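Side-chain contacts in rhamnogalacturonan endolyase YesW (Bacillus subtilis, PDB 2ZUX), which cleaves rhamnogalacturonan chains in the ramified regions of plant cell-wall pectin from within by an eliminative, calcium- or manganese-dependent lyase reaction: residues A552-N555 with P561-T564; S329-D334 with D544-L549; G29-S34 with V69-N74; F37-D42 with T54-K59; M196-G201 with K208-A213. All coordinates share one frame; numbering follows the deposited sequence.

Contact 1 lies about 3 Å and contact 2 about 12 Å from the centre of the molecule; their own centres are about 10 Å apart, and they share helix 547-553: contact 2 uses its start and contact 1 its end. They touch, His563 O lying 3.5 Å from Val546 CG1. Each also holds calcium ligands. Contacts 3 and 4 belong to the beta-sheet domain, about 15 Å apart between centres, with contact 4 nested in the loop that contact 3 closes and strands 36-41 and 66-73 side by side. Contact 5, about 28 Å from contact 1 between centres, borders a bound rhamnose; in contact 1 the side chain of Gln554 is about 13 Å from a rhamnose.

Contact 1. Residues A552-N555 with P561-T564; sequences AWQN and PPHT. With CA (calcium ion), chain D.
Trp553 meets Pro561 through the rim of its six-membered ring: CH2 comes to 3.6 Å from Pro561 O, and the oxygen lies at the ring edge, close to the indole plane. The positively polarised C-H rim of an indole suits a carbonyl oxygen, so this edge-on approach is electrostatically sensible although it is no classical hydrogen bond. The turn about the first side-chain bond explains it: CG sits between the backbone N and the carbonyl carbon (chi1 55°), which swings the long ring across to the proline pair. Gln554 goes another way. Its CG is opposite the backbone N (chi1 -169°) and the chain runs on extended, carrying the amide out to Pro562, where NE2 lies 3.7 Å from CD and a little farther from CG. The glutamine chain and the proline ring cross obliquely, with NE2 nearest the CD corner. Its polar need is met by a third party, since NE2 donates to Gln504 O. A glutamine therefore suits the place: its methylenes can be buried while its amide reaches a backbone carbonyl. The prolines bring no N-H to satisfy; Pro562 offers its ring to Gln554, while Pro561 offers its carbonyl to Trp553. Next along the chain, Asn555 O binds calcium at 2.3 Å, together with two waters, Asp116, Ala557 and Asn559. The contact thus closes the short loop that follows helix 547-553. Around it Gln554 and Pro561 rest on Phe454 of strand 454-456, Pro562 packs on Tyr547 and Ile551 of the helix, and strand 503-505 borders Gln554 and Pro562.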
# COMPACT_ATOMS: atom_id res chain seq x y z
N ALA A 552 3.09 -0.48 -2.39
CA ALA A 552 4.04 -1.48 -1.89
C ALA A 552 4.02 -1.61 -0.37
O ALA A 552 4.12 -2.73 0.13
CB ALA A 552 5.45 -1.20 -2.40
N TRP A 553 3.88 -0.50 0.37
CA TRP A 553 3.84 -0.61 1.83
C TRP A 553 2.44 -0.69 2.43
O TRP A 553 2.31 -0.75 3.65
CB TRP A 553 4.71 0.45 2.56
CG TRP A 553 4.47 1.91 2.26
CD1 TRP A 553 5.40 2.76 1.72
CD2 TRP A 553 3.30 2.72 2.54
NE1 TRP A 553 4.88 4.02 1.62
CE2 TRP A 553 3.59 4.02 2.10
CE3 TRP A 553 2.03 2.45 3.08
CZ2 TRP A 553 2.68 5.08 2.19
CZ3 TRP A 553 1.11 3.50 3.16
CH2 TRP A 553 1.44 4.79 2.71
N GLN A 554 1.40 -0.72 1.60
CA GLN A 554 0.04 -0.72 2.16
C GLN A 554 -0.18 -1.85 3.17
O GLN A 554 -0.80 -1.64 4.22
CB GLN A 554 -1.04 -0.77 1.08
CG GLN A 554 -2.42 -0.48 1.65
CD GLN A 554 -3.46 -0.34 0.57
OE1 GLN A 554 -4.44 -1.09 0.52
NE2 GLN A 554 -3.26 0.63 -0.32
N ASN A 555 0.36 -3.03 2.89
CA ASN A 555 0.14 -4.16 3.79
C ASN A 555 0.78 -4.00 5.15
O ASN A 555 0.36 -4.63 6.10
CB ASN A 555 0.62 -5.49 3.15
CG ASN A 555 2.13 -5.58 3.02
OD1 ASN A 555 2.71 -5.22 1.98
ND2 ASN A 555 2.78 -6.13 4.02
N PRO A 561 -3.60 4.34 3.96
CA PRO A 561 -3.96 4.62 2.58
C PRO A 561 -2.84 5.30 1.80
O PRO A 561 -1.98 5.95 2.39
CB PRO A 561 -5.16 5.57 2.71
CG PRO A 561 -4.94 6.28 4.02
CD PRO A 561 -4.32 5.23 4.91
N PRO A 562 -2.85 5.14 0.47
CA PRO A 562 -1.80 5.74 -0.35
C PRO A 562 -2.07 7.20 -0.69
O PRO A 562 -3.22 7.66 -0.68
CB PRO A 562 -1.83 4.88 -1.61
CG PRO A 562 -3.28 4.47 -1.74
CD PRO A 562 -3.80 4.34 -0.32
N HIS A 563 -0.99 7.92 -1.01
CA HIS A 563 -1.04 9.32 -1.41
C HIS A 563 -0.23 9.55 -2.67
O HIS A 563 0.67 8.78 -2.99
CB HIS A 563 -0.49 10.19 -0.28
CG HIS A 563 -1.46 10.39 0.83
ND1 HIS A 563 -1.46 9.65 1.99
CD2 HIS A 563 -2.51 11.23 0.92
CE1 HIS A 563 -2.47 10.04 2.75
NE2 HIS A 563 -3.12 11.00 2.13
N THR A 564 -0.56 10.62 -3.39
CA THR A 564 0.20 11.01 -4.57
C THR A 564 1.31 12.01 -4.20
O THR A 564 1.25 12.69 -3.16
CB THR A 564 -0.73 11.63 -5.63
OG1 THR A 564 -1.56 12.61 -5.02
CG2 THR A 564 -1.61 10.56 -6.25
CA CA D . -1.10 -5.17 7.79
O HOH W 1 -2.34 -6.17 9.47
O HOH W 2 0.67 -6.65 8.41

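Contact 2. Residues S329-D334 with D544-L549; sequences SIADVD and DPVYRL. With CA (calcium ion), chain L; CA (calcium ion), chain K.
Leu549 sets out toward strand 329-331 and reaches Ile330. Beyond CB, its CG is opposite the carbonyl carbon and beside the backbone N (chi1 -59°), and from this branch point CD1 makes the touch: it lies 3.8 Å from Ile330 CG2 and 4.2 Å from Ile330 CB. The two side chains cross at about a right angle. Beyond the pair, Leu549 also packs on Ile272 and Tyr184, and Ile330 on Ala273 and Ile341, which makes branched apolar residues apt here. One residue along the strand, Ala331 CB meets Val546 CG2 at 3.8 Å; the small alanine lets the backbones draw together, the CA atoms of Ala331 and Val546 being 5.7 Å apart. Val546 lies in the turn that leads into the helix, and Asp544 holds this turn. Asp544 OD2 accepts from Tyr547 N at 3.0 Å through its anti lone pair, in a nearly straight bond, and from Val546 N, which comes from above the carboxylate plane, 61° out of it. Two donors thus grip one capping oxygen, while Asp544 OD1 is engaged by Ser565. At the other end, strand 329-331 runs into a calcium loop: Asp332 OD1 binds one ion at 2.3 Å, and the carboxylate of Asp334 bridges, OD1 holding that ion at 2.1 Å and OD2 a second at 2.4 Å. Asp336, Lys338 and Glu340 add ligands to the first ion. An Asp-x-Asp-x-Asp run of this kind, with its closing glutamate, is typical of EF-hand-like calcium-binding loops, and here it joins the first two strands of a beta-propeller blade.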
# COMPACT_ATOMS: atom_id res chain seq x y z
N SER A 329 6.14 6.08 5.58
CA SER A 329 5.94 6.58 4.22
C SER A 329 7.30 6.73 3.56
O SER A 329 8.33 6.78 4.23
CB SER A 329 5.25 7.94 4.20
OG SER A 329 4.04 7.95 4.95
N ILE A 330 7.29 6.80 2.23
CA ILE A 330 8.52 6.96 1.44
C ILE A 330 8.26 8.02 0.39
O ILE A 330 7.29 7.92 -0.37
CB ILE A 330 8.90 5.65 0.71
CG1 ILE A 330 8.93 4.45 1.65
CG2 ILE A 330 10.23 5.83 -0.03
CD1 ILE A 330 10.09 4.43 2.59
N ALA A 331 9.12 9.02 0.33
CA ALA A 331 8.94 10.11 -0.62
C ALA A 331 10.22 10.90 -0.76
O ALA A 331 11.02 10.98 0.18
CB ALA A 331 7.81 11.05 -0.17
N ASP A 332 10.40 11.53 -1.91
CA ASP A 332 11.47 12.50 -2.07
C ASP A 332 10.97 13.81 -1.46
O ASP A 332 10.17 14.52 -2.06
CB ASP A 332 11.82 12.68 -3.55
CG ASP A 332 12.85 13.78 -3.77
OD1 ASP A 332 13.54 14.18 -2.81
OD2 ASP A 332 12.97 14.25 -4.92
N VAL A 333 11.43 14.09 -0.25
CA VAL A 333 10.94 15.25 0.50
C VAL A 333 11.84 16.47 0.33
O VAL A 333 11.40 17.59 0.53
CB VAL A 333 10.78 14.95 2.02
CG1 VAL A 333 9.81 13.79 2.24
CG2 VAL A 333 12.13 14.70 2.70
N ASP A 334 13.10 16.25 -0.03
CA ASP A 334 14.09 17.34 -0.07
C ASP A 334 14.44 17.80 -1.49
O ASP A 334 15.27 18.69 -1.67
CB ASP A 334 15.34 16.99 0.75
CG ASP A 334 16.04 15.74 0.27
OD1 ASP A 334 15.70 15.26 -0.84
OD2 ASP A 334 16.93 15.22 0.98
N ASP A 544 2.79 7.27 -10.46
CA ASP A 544 3.24 8.33 -9.56
C ASP A 544 4.27 7.77 -8.59
O ASP A 544 4.03 6.73 -8.00
CB ASP A 544 2.08 8.93 -8.78
CG ASP A 544 2.54 10.01 -7.83
OD1 ASP A 544 2.85 11.12 -8.33
OD2 ASP A 544 2.63 9.76 -6.61
N PRO A 545 5.42 8.46 -8.40
CA PRO A 545 6.50 7.94 -7.57
C PRO A 545 6.22 7.76 -6.08
O PRO A 545 6.96 7.02 -5.45
CB PRO A 545 7.63 8.96 -7.78
CG PRO A 545 6.94 10.21 -8.21
CD PRO A 545 5.80 9.73 -9.06
N VAL A 546 5.23 8.44 -5.51
CA VAL A 546 4.87 8.26 -4.09
C VAL A 546 3.69 7.29 -3.95
O VAL A 546 3.67 6.44 -3.03
CB VAL A 546 4.56 9.63 -3.40
CG1 VAL A 546 3.97 9.44 -2.02
CG2 VAL A 546 5.83 10.44 -3.31
N TYR A 547 2.71 7.40 -4.84
CA TYR A 547 1.56 6.49 -4.79
C TYR A 547 2.01 5.05 -4.99
O TYR A 547 1.59 4.15 -4.24
CB TYR A 547 0.52 6.89 -5.84
CG TYR A 547 -0.76 6.09 -5.74
CD1 TYR A 547 -1.86 6.59 -5.06
CD2 TYR A 547 -0.86 4.83 -6.32
CE1 TYR A 547 -3.04 5.85 -4.95
CE2 TYR A 547 -2.02 4.08 -6.23
CZ TYR A 547 -3.10 4.60 -5.56
OH TYR A 547 -4.24 3.84 -5.49
N ARG A 548 2.84 4.80 -5.99
CA ARG A 548 3.26 3.42 -6.28
C ARG A 548 3.96 2.81 -5.08
O ARG A 548 3.78 1.63 -4.76
CB ARG A 548 4.19 3.38 -7.51
CG ARG A 548 4.75 1.99 -7.84
CD ARG A 548 3.61 1.06 -8.17
NE ARG A 548 3.97 -0.35 -8.37
CZ ARG A 548 3.97 -1.28 -7.42
NH1 ARG A 548 3.72 -0.96 -6.15
NH2 ARG A 548 4.26 -2.54 -7.73
N LEU A 549 4.78 3.61 -4.42
CA LEU A 549 5.48 3.15 -3.22
C LEU A 549 4.51 2.91 -2.07
O LEU A 549 4.72 1.98 -1.29
CB LEU A 549 6.61 4.11 -2.82
CG LEU A 549 7.66 4.30 -3.92
CD1 LEU A 549 8.73 5.27 -3.44
CD2 LEU A 549 8.29 2.99 -4.35
CA CA L . 15.27 13.31 -1.60
CA CA K . 18.21 13.22 0.44

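Contact 3. Residues G29-S34 with V69-N74; sequences GTENAS and VRAVVN
One water ties Ser34 to Asn74: it lies 2.9 Å from Ser34 OG, and it accepts from Asn74 N at 3.2 Å. A serine fits this exposed turn because its short hydroxyl can take a water that also reaches a backbone amide. Deeper in, Glu31 faces Ala71. Its CG stands opposite the carbonyl carbon (chi1 -62°) and the chain runs extended to CD, so the carboxylate is carried over toward the strand, where OE2 comes to 4.1 Å from Ala71 CB. This is loose van der Waals contact, and the small methyl leaves the acid room to serve other partners. Glu31 OE2 forms a salt bridge with Arg10, while OE1 accepts from Leu28 N; together these bonds probably fix the turn of the carboxylate and favour its charged form. The carbonyl oxygens of Ser34 and Val72 lie 4.2 Å apart, a mere approach of two acceptors. The loop 29-34 thus leans lightly on one face and the end of strand 66-73. That strand is flanked by strand 36-41, to which Arg70 and Val72 are bonded through their backbones, and by strand 76-87; Phe37 of strand 36-41 lies against both Glu31 and Ala71.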
# COMPACT_ATOMS: atom_id res chain seq x y z
N GLY A 29 2.01 6.87 -18.03
CA GLY A 29 3.04 7.88 -17.72
C GLY A 29 3.98 8.19 -18.86
O GLY A 29 4.70 9.18 -18.83
N THR A 30 3.98 7.32 -19.87
CA THR A 30 4.81 7.49 -21.06
C THR A 30 4.09 8.30 -22.14
O THR A 30 4.68 8.59 -23.19
CB THR A 30 5.21 6.12 -21.65
OG1 THR A 30 4.02 5.34 -21.87
CG2 THR A 30 6.15 5.37 -20.70
N GLU A 31 2.84 8.69 -21.88
CA GLU A 31 2.03 9.39 -22.87
C GLU A 31 1.96 10.89 -22.60
O GLU A 31 1.90 11.32 -21.45
CB GLU A 31 0.63 8.76 -22.96
CG GLU A 31 0.69 7.31 -23.42
CD GLU A 31 -0.67 6.63 -23.48
OE1 GLU A 31 -1.44 6.67 -22.50
OE2 GLU A 31 -0.96 6.00 -24.52
N ASN A 32 1.97 11.66 -23.69
CA ASN A 32 1.87 13.12 -23.64
C ASN A 32 0.43 13.59 -23.49
O ASN A 32 -0.51 12.84 -23.76
CB ASN A 32 2.49 13.74 -24.90
CG ASN A 32 4.00 13.66 -24.92
OD1 ASN A 32 4.66 13.68 -23.87
ND2 ASN A 32 4.58 13.59 -26.12
N ALA A 33 0.26 14.85 -23.09
CA ALA A 33 -1.06 15.46 -22.94
C ALA A 33 -1.85 15.48 -24.24
O ALA A 33 -3.08 15.55 -24.23
CB ALA A 33 -0.93 16.88 -22.38
N SER A 34 -1.15 15.42 -25.37
CA SER A 34 -1.80 15.50 -26.68
C SER A 34 -2.39 14.17 -27.16
O SER A 34 -3.04 14.12 -28.21
CB SER A 34 -0.82 16.04 -27.72
OG SER A 34 0.34 15.23 -27.79
N VAL A 69 -9.14 -0.30 -27.13
CA VAL A 69 -8.90 1.12 -27.28
C VAL A 69 -7.65 1.31 -28.13
O VAL A 69 -6.72 0.50 -28.07
CB VAL A 69 -8.79 1.82 -25.90
CG1 VAL A 69 -8.09 3.17 -26.00
CG2 VAL A 69 -10.18 1.97 -25.28
N ARG A 70 -7.64 2.36 -28.94
CA ARG A 70 -6.47 2.72 -29.73
C ARG A 70 -6.09 4.16 -29.40
O ARG A 70 -6.94 5.06 -29.49
CB ARG A 70 -6.74 2.58 -31.23
CG ARG A 70 -7.13 1.17 -31.66
CD ARG A 70 -7.25 1.05 -33.17
NE ARG A 70 -8.10 -0.08 -33.54
CZ ARG A 70 -8.66 -0.25 -34.74
NH1 ARG A 70 -8.48 0.63 -35.71
NH2 ARG A 70 -9.41 -1.33 -34.96
N ALA A 71 -4.84 4.37 -29.00
CA ALA A 71 -4.32 5.72 -28.80
C ALA A 71 -4.16 6.42 -30.14
O ALA A 71 -3.90 5.77 -31.16
CB ALA A 71 -2.99 5.67 -28.05
N VAL A 72 -4.33 7.73 -30.13
CA VAL A 72 -4.07 8.56 -31.31
C VAL A 72 -2.94 9.51 -30.94
O VAL A 72 -3.10 10.38 -30.09
CB VAL A 72 -5.32 9.35 -31.76
CG1 VAL A 72 -5.01 10.20 -32.99
CG2 VAL A 72 -6.48 8.40 -32.04
N VAL A 73 -1.80 9.30 -31.59
CA VAL A 73 -0.57 10.02 -31.28
C VAL A 73 -0.10 10.75 -32.53
O VAL A 73 0.04 10.14 -33.59
CB VAL A 73 0.54 9.05 -30.79
CG1 VAL A 73 1.83 9.81 -30.46
CG2 VAL A 73 0.06 8.26 -29.57
N ASN A 74 0.11 12.07 -32.40
CA ASN A 74 0.53 12.93 -33.52
C ASN A 74 -0.32 12.70 -34.78
O ASN A 74 0.18 12.66 -35.90
CB ASN A 74 2.03 12.75 -33.82
CG ASN A 74 2.60 13.88 -34.67
OD1 ASN A 74 2.50 15.06 -34.33
ND2 ASN A 74 3.22 13.50 -35.79
O HOH W 3 -0.19 12.79 -29.32

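Contact 4. Residues F37-D42 with T54-K59; sequences FNVYRD and TNYVDK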
# COMPACT_ATOMS: atom_id res chain seq x y z
N PHE A 37 -7.90 9.10 -27.65
CA PHE A 37 -8.27 7.69 -27.76
C PHE A 37 -9.50 7.43 -28.60
O PHE A 37 -10.46 8.20 -28.59
CB PHE A 37 -8.48 7.09 -26.37
CG PHE A 37 -7.26 7.15 -25.50
CD1 PHE A 37 -6.26 6.19 -25.63
CD2 PHE A 37 -7.11 8.17 -24.56
CE1 PHE A 37 -5.12 6.24 -24.83
CE2 PHE A 37 -5.97 8.23 -23.77
CZ PHE A 37 -4.98 7.26 -23.90
N ASN A 38 -9.47 6.32 -29.33
CA ASN A 38 -10.66 5.78 -29.97
C ASN A 38 -11.10 4.50 -29.27
O ASN A 38 -10.27 3.66 -28.91
CB ASN A 38 -10.43 5.53 -31.46
CG ASN A 38 -10.36 6.82 -32.27
OD1 ASN A 38 -11.02 7.80 -31.94
ND2 ASN A 38 -9.55 6.81 -33.33
N VAL A 39 -12.42 4.36 -29.09
CA VAL A 39 -13.00 3.20 -28.41
C VAL A 39 -13.69 2.30 -29.43
O VAL A 39 -14.51 2.76 -30.23
CB VAL A 39 -14.00 3.64 -27.31
CG1 VAL A 39 -14.48 2.43 -26.50
CG2 VAL A 39 -13.36 4.67 -26.38
N TYR A 40 -13.36 1.01 -29.39
CA TYR A 40 -13.92 0.03 -30.32
C TYR A 40 -14.67 -1.08 -29.60
O TYR A 40 -14.16 -1.67 -28.65
CB TYR A 40 -12.81 -0.60 -31.16
CG TYR A 40 -12.17 0.35 -32.14
CD1 TYR A 40 -12.49 0.31 -33.49
CD2 TYR A 40 -11.22 1.29 -31.72
CE1 TYR A 40 -11.90 1.18 -34.40
CE2 TYR A 40 -10.64 2.16 -32.62
CZ TYR A 40 -10.98 2.10 -33.96
OH TYR A 40 -10.39 2.97 -34.85
N ARG A 41 -15.89 -1.34 -30.06
CA ARG A 41 -16.64 -2.51 -29.61
C ARG A 41 -16.63 -3.56 -30.72
O ARG A 41 -17.24 -3.36 -31.78
CB ARG A 41 -18.08 -2.14 -29.23
CG ARG A 41 -18.84 -3.30 -28.58
CD ARG A 41 -20.31 -2.99 -28.36
NE ARG A 41 -21.04 -2.88 -29.62
CZ ARG A 41 -21.71 -1.80 -30.02
NH1 ARG A 41 -21.76 -0.72 -29.27
NH2 ARG A 41 -22.33 -1.82 -31.19
N ASP A 42 -15.91 -4.66 -30.47
CA ASP A 42 -15.77 -5.77 -31.41
C ASP A 42 -15.31 -5.31 -32.80
O ASP A 42 -15.85 -5.74 -33.83
CB ASP A 42 -17.06 -6.60 -31.47
CG ASP A 42 -17.31 -7.37 -30.18
OD1 ASP A 42 -16.57 -8.33 -29.90
OD2 ASP A 42 -18.26 -7.01 -29.46
N THR A 54 -10.39 9.18 -20.12
CA THR A 54 -10.19 7.74 -20.23
C THR A 54 -11.32 6.91 -19.62
O THR A 54 -11.09 5.85 -19.03
CB THR A 54 -8.78 7.27 -19.77
OG1 THR A 54 -8.63 7.43 -18.35
CG2 THR A 54 -7.69 8.04 -20.48
N ASN A 55 -12.54 7.41 -19.75
CA ASN A 55 -13.73 6.60 -19.52
C ASN A 55 -14.80 6.91 -20.56
O ASN A 55 -14.83 8.00 -21.14
CB ASN A 55 -14.25 6.68 -18.06
CG ASN A 55 -14.76 8.06 -17.67
OD1 ASN A 55 -14.52 9.07 -18.34
ND2 ASN A 55 -15.43 8.11 -16.54
N TYR A 56 -15.66 5.93 -20.82
CA TYR A 56 -16.63 6.02 -21.90
C TYR A 56 -17.81 5.13 -21.56
O TYR A 56 -17.63 4.02 -21.08
CB TYR A 56 -15.98 5.55 -23.20
CG TYR A 56 -16.81 5.81 -24.44
CD1 TYR A 56 -16.70 7.01 -25.14
CD2 TYR A 56 -17.71 4.85 -24.91
CE1 TYR A 56 -17.46 7.24 -26.27
CE2 TYR A 56 -18.47 5.08 -26.04
CZ TYR A 56 -18.35 6.28 -26.71
OH TYR A 56 -19.10 6.51 -27.84
N VAL A 57 -19.02 5.62 -21.79
CA VAL A 57 -20.22 4.80 -21.59
C VAL A 57 -20.80 4.40 -22.94
O VAL A 57 -21.22 5.26 -23.73
CB VAL A 57 -21.27 5.51 -20.69
CG1 VAL A 57 -22.53 4.67 -20.55
CG2 VAL A 57 -20.68 5.81 -19.31
N ASP A 58 -20.79 3.10 -23.21
CA ASP A 58 -21.38 2.54 -24.44
C ASP A 58 -22.80 2.07 -24.15
O ASP A 58 -23.02 1.01 -23.57
CB ASP A 58 -20.51 1.40 -24.98
CG ASP A 58 -21.09 0.76 -26.25
OD1 ASP A 58 -21.97 1.37 -26.92
OD2 ASP A 58 -20.64 -0.35 -26.59
N LYS A 59 -23.76 2.88 -24.58
CA LYS A 59 -25.18 2.60 -24.37
C LYS A 59 -25.68 1.39 -25.16
O LYS A 59 -26.67 0.77 -24.78
CB LYS A 59 -26.03 3.83 -24.71
CG LYS A 59 -25.93 4.96 -23.70
CD LYS A 59 -26.59 6.23 -24.21
CE LYS A 59 -26.37 7.39 -23.25
NZ LYS A 59 -24.94 7.83 -23.20
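Arg41 and Asp58 form the one salt bridge between these strands. Arg41 NH1 donates to Asp58 OD2 at 2.9 Å in a nearly straight bond, Asp58 OD2 accepting through its syn lone pair and lying almost exactly in the guanidinium plane. The two flat groups are nearly coplanar, their planes 10° apart, although it is a single nitrogen that faces the carboxylate. The anti start of the arginine chain (chi1 -172°) runs CD past Asp58 OD2 at 3.2 Å, and the bend at chi3 then turns the guanidinium so that NH1 meets the same oxygen. Next to it Val39 CG2 approaches Tyr56 CG at 4.1 Å, the two side chains crossing at a slant, and at the far end Phe37 CE2 meets Thr54 CG2 at 3.7 Å. A threonine serves well there, giving its methyl to the ring and its hydroxyl to Trp25 O. In the second shell Tyr67 OH also bonds to Asp58 OD2 and Asn60 N holds OD1; Trp25 meets the Phe37 ring edge-to-face. A leucine at Arg41 would probably leave the buried Asp58 carboxylate without its compensating charge, with Tyr67 and Asn60 still bonded to it. Phe37, Val39 and Arg41 alternate with residues facing the other way, as a beta strand requires, and meet Thr54, Tyr56 and Asp58 in step. Strands 36-41 and 55-58 are not paired as neighbours: the CA atoms of Val39 and Tyr56 are 8.0 Å apart, and the touching parts run 27° from parallel, facing each other across the domain interior, with strand 66-73 beside the former and strand 20-24 beside the latter.

Contact 5. Residues M196-G201 with K208-A213; sequences MKTADG and KVIGNA. With RAM (alpha-L-rhamnopyranose), chain P.
Two hydrogen bonds join Asp200 and Gly201 to the returning loop. Asn212 N donates to Asp200 OD1 at 2.8 Å, straight but from above the carboxylate plane, 48° out of it, and Gly201 N donates to Ile210 O at 3.0 Å. Tyr230 OH is a further partner of Asp200 OD1. The aspartate's other oxygen, OD2, accepts from a water at 2.7 Å that in turn accepts from Asn212 ND2, the carboxylate and amide planes standing nearly perpendicular. A weaker C-H contact runs from Asp200 CA to Ile210 O. With an alanine in place of Asp200, Asn212 N and Tyr230 OH would probably lose their shared acceptor, and the loop end could shift. Apolar touches are few: Val209 CG1, set opposite its backbone N (chi1 -178°), lies 3.5 Å from Gly201 CA. Both glycines suit their places, for a side chain at Gly211 would run into Asp200 OD1 and one at Gly201 would jam against the preceding carbonyl. As for the ligand, rhamnose O3 donates to Gly201 O at 2.6 Å, and Val209 and Ala213 line the same sugar, with Lys170, Lys203 and Asn214 completing the pocket, possibly a carbohydrate-binding region. The loop springs from strand 193-198 and leads toward strand 230-235, its antiparallel neighbour; Ile210 packs back on Tyr230 and Thr232 of that strand and on strand 241-246 beyond.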
# COMPACT_ATOMS: atom_id res chain seq x y z
N MET A 196 10.81 -10.82 1.80
CA MET A 196 10.31 -10.77 3.18
C MET A 196 11.27 -11.52 4.08
O MET A 196 12.13 -12.26 3.62
CB MET A 196 8.90 -11.36 3.28
CG MET A 196 8.82 -12.84 2.99
SD MET A 196 7.12 -13.35 2.68
CE MET A 196 7.05 -13.01 0.95
N LYS A 197 11.07 -11.32 5.38
CA LYS A 197 11.81 -12.05 6.41
C LYS A 197 11.33 -13.50 6.45
O LYS A 197 10.14 -13.78 6.41
CB LYS A 197 11.60 -11.36 7.75
CG LYS A 197 12.39 -11.94 8.91
CD LYS A 197 12.30 -10.98 10.09
CE LYS A 197 13.14 -11.41 11.28
NZ LYS A 197 12.55 -12.60 11.97
N THR A 198 12.29 -14.42 6.49
CA THR A 198 12.03 -15.86 6.47
C THR A 198 12.85 -16.51 7.57
O THR A 198 13.60 -15.84 8.29
CB THR A 198 12.41 -16.45 5.10
OG1 THR A 198 13.81 -16.21 4.88
CG2 THR A 198 11.60 -15.81 3.97
N ALA A 199 12.72 -17.83 7.70
CA ALA A 199 13.42 -18.54 8.76
C ALA A 199 13.69 -19.97 8.32
O ALA A 199 13.23 -20.42 7.27
CB ALA A 199 12.58 -18.53 10.03
N ASP A 200 14.43 -20.70 9.15
CA ASP A 200 14.55 -22.14 8.96
C ASP A 200 13.14 -22.69 8.87
O ASP A 200 12.27 -22.35 9.68
CB ASP A 200 15.25 -22.77 10.16
CG ASP A 200 16.70 -22.38 10.26
OD1 ASP A 200 17.42 -22.45 9.24
OD2 ASP A 200 17.12 -22.00 11.37
N GLY A 201 12.89 -23.53 7.88
CA GLY A 201 11.58 -24.13 7.75
C GLY A 201 10.64 -23.41 6.81
O GLY A 201 9.59 -23.94 6.48
N LYS A 208 10.65 -26.18 -1.73
CA LYS A 208 11.99 -26.29 -1.17
C LYS A 208 12.05 -25.55 0.15
O LYS A 208 11.67 -24.37 0.24
CB LYS A 208 13.03 -25.75 -2.14
CG LYS A 208 14.46 -26.10 -1.73
CD LYS A 208 15.49 -25.41 -2.59
CE LYS A 208 15.74 -24.00 -2.09
NZ LYS A 208 16.78 -23.98 -1.03
N VAL A 209 12.53 -26.23 1.18
CA VAL A 209 12.61 -25.65 2.51
C VAL A 209 13.95 -24.93 2.69
O VAL A 209 15.01 -25.44 2.32
CB VAL A 209 12.37 -26.73 3.59
CG1 VAL A 209 12.40 -26.11 4.97
CG2 VAL A 209 11.04 -27.43 3.37
N ILE A 210 13.88 -23.71 3.24
CA ILE A 210 15.04 -22.87 3.49
C ILE A 210 15.72 -23.25 4.81
O ILE A 210 15.05 -23.52 5.81
CB ILE A 210 14.62 -21.37 3.51
CG1 ILE A 210 14.14 -20.95 2.11
CG2 ILE A 210 15.78 -20.47 3.97
CD1 ILE A 210 13.49 -19.59 2.04
N GLY A 211 17.05 -23.28 4.79
CA GLY A 211 17.85 -23.49 6.00
C GLY A 211 17.76 -24.87 6.61
O GLY A 211 17.71 -25.88 5.91
N ASN A 212 17.71 -24.89 7.94
CA ASN A 212 17.63 -26.09 8.76
C ASN A 212 16.16 -26.52 8.82
O ASN A 212 15.39 -26.01 9.62
CB ASN A 212 18.14 -25.72 10.16
CG ASN A 212 18.47 -26.93 11.03
OD1 ASN A 212 18.30 -28.07 10.62
ND2 ASN A 212 18.94 -26.65 12.24
N ALA A 213 15.79 -27.45 7.94
CA ALA A 213 14.39 -27.74 7.66
C ALA A 213 13.52 -27.98 8.89
O ALA A 213 12.39 -27.49 8.96
CB ALA A 213 14.27 -28.91 6.68
C1 RAM P . 9.46 -29.76 7.32
C2 RAM P . 9.33 -28.40 8.01
C3 RAM P . 8.83 -27.35 7.02
C4 RAM P . 7.53 -27.82 6.37
C5 RAM P . 7.73 -29.20 5.74
C6 RAM P . 6.43 -29.77 5.17
O1 RAM P . 10.50 -29.71 6.36
O2 RAM P . 8.43 -28.53 9.09
O3 RAM P . 8.63 -26.11 7.64
O4 RAM P . 7.16 -26.88 5.38
O5 RAM P . 8.23 -30.12 6.70
O HOH W 4 19.06 -23.39 12.61